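Local coordinates for imidazolonepropionase (Unidentified, PDB 2Q09), which catalyses the hydrolytic opening of the imidazolone ring of imidazolone-5-propanoate to N-formimidoyl-L-glutamate, the third step of histidine degradation, at residues A[148-159]-A[198-209]. Residues are numbered along the deposited sequence; the frame is centred on the assembly and turned at random.
Sequences LEDELKMLRVAR and IIPAAAEAGLAD
L207, just past the Schellman motif at G206 that ends helix 187-204, packs its side chain against L152, L155 and R156 of helix 148-164. Its CB lies 3.9 Å from L155 CD1. CG sits beside the backbone N (chi1 -70°), and from there the methyls divide: CD1 reaches L152 CG at 3.8 Å and also the CG of R156, whose NE forms a salt bridge with E116, while CD2 touches CG of both R156 and R159. Toward the start of helix 148-164, L152 spreads its methyls over the second helix, CD2 to A201 CB (4.0 Å) and CD1 to I198 and A202, and L148 slides past I198. R159 grips D209 in an end-on salt bridge, NH1 to OD2 and NH2 to OD1 (3.1 Å, 174°); guanidinium and carboxylate planes are 61° apart, so NH2 approaches OD1 from above the carboxylate. NH2 also donates, less straight, to G206 O. With an alanine at R159, the D209 carboxylate would probably lose its guanidinium partner and G206 O this donor. D209 OD2 also accepts from T171 N, so the carboxylate ties this helix pair of the amidohydrolase TIM barrel to strand 168-176 and is probably kept from turning.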
loop_
_atom_site.group_PDB
_atom_site.type_symbol
_atom_site.label_atom_id
_atom_site.label_comp_id
_atom_site.label_asym_id
_atom_site.label_seq_id
_atom_site.Cartn_x
_atom_site.Cartn_y
_atom_site.Cartn_z
ATOM N N LEU A 148 8.374 21.055 6.913
ATOM C CA LEU A 148 8.387 21.035 5.458
ATOM C C LEU A 148 9.582 20.254 4.917
ATOM O O LEU A 148 9.409 19.328 4.118
ATOM C CB LEU A 148 8.395 22.460 4.896
ATOM C CG LEU A 148 8.239 22.588 3.372
ATOM C CD1 LEU A 148 7.725 23.983 3.025
ATOM C CD2 LEU A 148 9.574 22.312 2.673
ATOM N N GLU A 149 10.787 20.619 5.343
ATOM C CA GLU A 149 11.984 19.942 4.853
ATOM C C GLU A 149 12.023 18.442 5.145
ATOM O O GLU A 149 12.438 17.649 4.302
ATOM C CB GLU A 149 13.251 20.587 5.426
ATOM C CG GLU A 149 13.506 21.997 4.921
ATOM C CD GLU A 149 12.819 23.063 5.754
ATOM O OE1 GLU A 149 11.897 22.733 6.533
ATOM O OE2 GLU A 149 13.208 24.243 5.627
ATOM N N ASP A 150 11.607 18.047 6.341
ATOM C CA ASP A 150 11.654 16.630 6.680
ATOM C C ASP A 150 10.604 15.799 5.944
ATOM O O ASP A 150 10.868 14.660 5.571
ATOM C CB ASP A 150 11.555 16.462 8.191
ATOM C CG ASP A 150 12.772 17.038 8.913
ATOM O OD1 ASP A 150 13.888 16.518 8.703
ATOM O OD2 ASP A 150 12.622 18.016 9.674
ATOM N N GLU A 151 9.419 16.360 5.715
ATOM C CA GLU A 151 8.392 15.633 4.970
ATOM C C GLU A 151 8.872 15.376 3.530
ATOM O O GLU A 151 8.750 14.268 3.015
ATOM C CB GLU A 151 7.071 16.417 4.952
ATOM C CG GLU A 151 6.322 16.404 6.284
ATOM C CD GLU A 151 5.925 14.998 6.724
ATOM O OE1 GLU A 151 5.338 14.259 5.905
ATOM O OE2 GLU A 151 6.192 14.632 7.889
ATOM N N LEU A 152 9.419 16.400 2.882
ATOM C CA LEU A 152 9.913 16.238 1.512
ATOM C C LEU A 152 11.146 15.339 1.473
ATOM O O LEU A 152 11.392 14.654 0.480
ATOM C CB LEU A 152 10.241 17.599 0.890
ATOM C CG LEU A 152 9.087 18.317 0.177
ATOM C CD1 LEU A 152 7.913 18.507 1.116
ATOM C CD2 LEU A 152 9.583 19.655 -0.358
ATOM N N LYS A 153 11.920 15.343 2.557
ATOM C CA LYS A 153 13.108 14.501 2.645
ATOM C C LYS A 153 12.663 13.044 2.505
ATOM O O LYS A 153 13.291 12.250 1.821
ATOM C CB LYS A 153 13.793 14.715 4.002
ATOM C CG LYS A 153 14.905 13.738 4.313
ATOM C CD LYS A 153 15.648 14.117 5.604
ATOM C CE LYS A 153 14.768 14.012 6.829
ATOM N NZ LYS A 153 15.520 14.343 8.077
HETATM N N MSE A 154 11.574 12.698 3.176
HETATM C CA MSE A 154 11.054 11.341 3.115
HETATM C C MSE A 154 10.577 11.005 1.708
HETATM O O MSE A 154 10.840 9.914 1.199
HETATM C CB MSE A 154 9.922 11.171 4.126
HETATM C CG MSE A 154 10.432 11.276 5.568
HETATM SE SE MSE A 154 9.040 11.117 6.864
HETATM C CE MSE A 154 8.072 12.697 6.484
ATOM N N LEU A 155 9.886 11.945 1.079
ATOM C CA LEU A 155 9.401 11.719 -0.280
ATOM C C LEU A 155 10.571 11.531 -1.236
ATOM O O LEU A 155 10.488 10.738 -2.173
ATOM C CB LEU A 155 8.521 12.886 -0.740
ATOM C CG LEU A 155 7.293 13.181 0.127
ATOM C CD1 LEU A 155 6.528 14.352 -0.473
ATOM C CD2 LEU A 155 6.389 11.943 0.205
ATOM N N ARG A 156 11.662 12.260 -1.007
ATOM C CA ARG A 156 12.829 12.113 -1.868
ATOM C C ARG A 156 13.450 10.734 -1.684
ATOM O O ARG A 156 13.905 10.126 -2.643
ATOM C CB ARG A 156 13.866 13.205 -1.578
ATOM C CG ARG A 156 13.486 14.566 -2.165
ATOM C CD ARG A 156 14.689 15.507 -2.227
ATOM N NE ARG A 156 15.132 15.924 -0.902
ATOM C CZ ARG A 156 14.590 16.915 -0.208
ATOM N NH1 ARG A 156 13.579 17.610 -0.707
ATOM N NH2 ARG A 156 15.062 17.205 0.991
ATOM N N VAL A 157 13.491 10.245 -0.448
ATOM C CA VAL A 157 14.051 8.923 -0.198
ATOM C C VAL A 157 13.186 7.887 -0.923
ATOM O O VAL A 157 13.703 6.921 -1.484
ATOM C CB VAL A 157 14.074 8.582 1.312
ATOM C CG1 VAL A 157 14.414 7.098 1.512
ATOM C CG2 VAL A 157 15.112 9.441 2.027
ATOM N N ALA A 158 11.872 8.094 -0.900
ATOM C CA ALA A 158 10.956 7.173 -1.567
ATOM C C ALA A 158 11.272 7.120 -3.069
ATOM O O ALA A 158 11.388 6.038 -3.644
ATOM C CB ALA A 158 9.514 7.604 -1.332
ATOM N N ARG A 159 11.418 8.283 -3.696
ATOM C CA ARG A 159 11.757 8.332 -5.117
ATOM C C ARG A 159 13.090 7.623 -5.345
ATOM O O ARG A 159 13.251 6.920 -6.338
ATOM C CB ARG A 159 11.891 9.780 -5.610
ATOM C CG ARG A 159 10.598 10.580 -5.663
ATOM C CD ARG A 159 9.562 9.998 -6.636
ATOM N NE ARG A 159 8.428 10.912 -6.774
ATOM C CZ ARG A 159 7.187 10.548 -7.087
ATOM N NH1 ARG A 159 6.891 9.273 -7.305
ATOM N NH2 ARG A 159 6.233 11.469 -7.171
ATOM N N ILE A 198 3.784 23.198 2.543
ATOM C CA ILE A 198 4.222 21.842 2.254
ATOM C C ILE A 198 3.636 21.226 0.981
ATOM O O ILE A 198 4.382 20.745 0.124
ATOM C CB ILE A 198 3.969 20.928 3.461
ATOM C CG1 ILE A 198 4.569 21.592 4.715
ATOM C CG2 ILE A 198 4.628 19.565 3.232
ATOM C CD1 ILE A 198 4.651 20.700 5.955
ATOM N N ILE A 199 2.317 21.233 0.848
ATOM C CA ILE A 199 1.712 20.671 -0.355
ATOM C C ILE A 199 2.239 21.404 -1.600
ATOM O O ILE A 199 2.650 20.772 -2.572
ATOM C CB ILE A 199 0.160 20.715 -0.267
ATOM C CG1 ILE A 199 -0.317 19.613 0.689
ATOM C CG2 ILE A 199 -0.460 20.543 -1.639
ATOM C CD1 ILE A 199 -1.845 19.511 0.852
ATOM N N PRO A 200 2.256 22.747 -1.579
ATOM C CA PRO A 200 2.764 23.472 -2.754
ATOM C C PRO A 200 4.214 23.122 -3.101
ATOM O O PRO A 200 4.546 22.916 -4.271
ATOM C CB PRO A 200 2.598 24.936 -2.353
ATOM C CG PRO A 200 1.333 24.891 -1.555
ATOM C CD PRO A 200 1.548 23.668 -0.670
ATOM N N ALA A 201 5.077 23.049 -2.089
ATOM C CA ALA A 201 6.484 22.727 -2.329
ATOM C C ALA A 201 6.642 21.293 -2.833
ATOM O O ALA A 201 7.459 21.011 -3.716
ATOM C CB ALA A 201 7.300 22.924 -1.050
ATOM N N ALA A 202 5.856 20.387 -2.262
ATOM C CA ALA A 202 5.917 18.985 -2.654
ATOM C C ALA A 202 5.472 18.814 -4.099
ATOM O O ALA A 202 6.093 18.081 -4.864
ATOM C CB ALA A 202 5.040 18.136 -1.724
ATOM N N ALA A 203 4.390 19.494 -4.463
ATOM C CA ALA A 203 3.848 19.422 -5.815
ATOM C C ALA A 203 4.809 20.043 -6.824
ATOM O O ALA A 203 5.051 19.482 -7.894
ATOM C CB ALA A 203 2.503 20.132 -5.867
ATOM N N GLU A 204 5.358 21.201 -6.476
ATOM C CA GLU A 204 6.301 21.893 -7.347
ATOM C C GLU A 204 7.488 20.991 -7.669
ATOM O O GLU A 204 8.000 20.997 -8.792
ATOM C CB GLU A 204 6.792 23.165 -6.657
ATOM C CG GLU A 204 7.790 24.000 -7.450
ATOM C CD GLU A 204 7.212 24.536 -8.753
ATOM O OE1 GLU A 204 5.985 24.763 -8.821
ATOM O OE2 GLU A 204 7.987 24.743 -9.705
ATOM N N ALA A 205 7.926 20.209 -6.685
ATOM C CA ALA A 205 9.063 19.320 -6.887
ATOM C C ALA A 205 8.653 17.967 -7.478
ATOM O O ALA A 205 9.508 17.125 -7.743
ATOM C CB ALA A 205 9.798 19.113 -5.571
ATOM N N GLY A 206 7.352 17.769 -7.683
ATOM C CA GLY A 206 6.870 16.508 -8.231
ATOM C C GLY A 206 7.176 15.349 -7.295
ATOM O O GLY A 206 7.436 14.227 -7.738
ATOM N N LEU A 207 7.130 15.614 -5.994
ATOM C CA LEU A 207 7.442 14.596 -4.996
ATOM C C LEU A 207 6.267 13.796 -4.434
ATOM O O LEU A 207 6.480 12.753 -3.808
ATOM C CB LEU A 207 8.202 15.232 -3.828
ATOM C CG LEU A 207 9.634 15.691 -4.120
ATOM C CD1 LEU A 207 10.236 16.312 -2.869
ATOM C CD2 LEU A 207 10.470 14.491 -4.566
ATOM N N ALA A 208 5.039 14.264 -4.647
ATOM C CA ALA A 208 3.879 13.562 -4.103
ATOM C C ALA A 208 2.850 13.111 -5.136
ATOM O O ALA A 208 2.377 13.912 -5.938
ATOM C CB ALA A 208 3.194 14.437 -3.049
ATOM N N ASP A 209 2.505 11.829 -5.109
ATOM C CA ASP A 209 1.512 11.291 -6.029
ATOM C C ASP A 209 0.131 11.395 -5.391
ATOM O O ASP A 209 -0.883 11.337 -6.087
ATOM C CB ASP A 209 1.817 9.828 -6.371
ATOM C CG ASP A 209 3.138 9.666 -7.085
ATOM O OD1 ASP A 209 3.411 10.470 -8.004
ATOM O OD2 ASP A 209 3.899 8.736 -6.737
HETATM O O HOH W 1 4.885 9.413 -9.615
#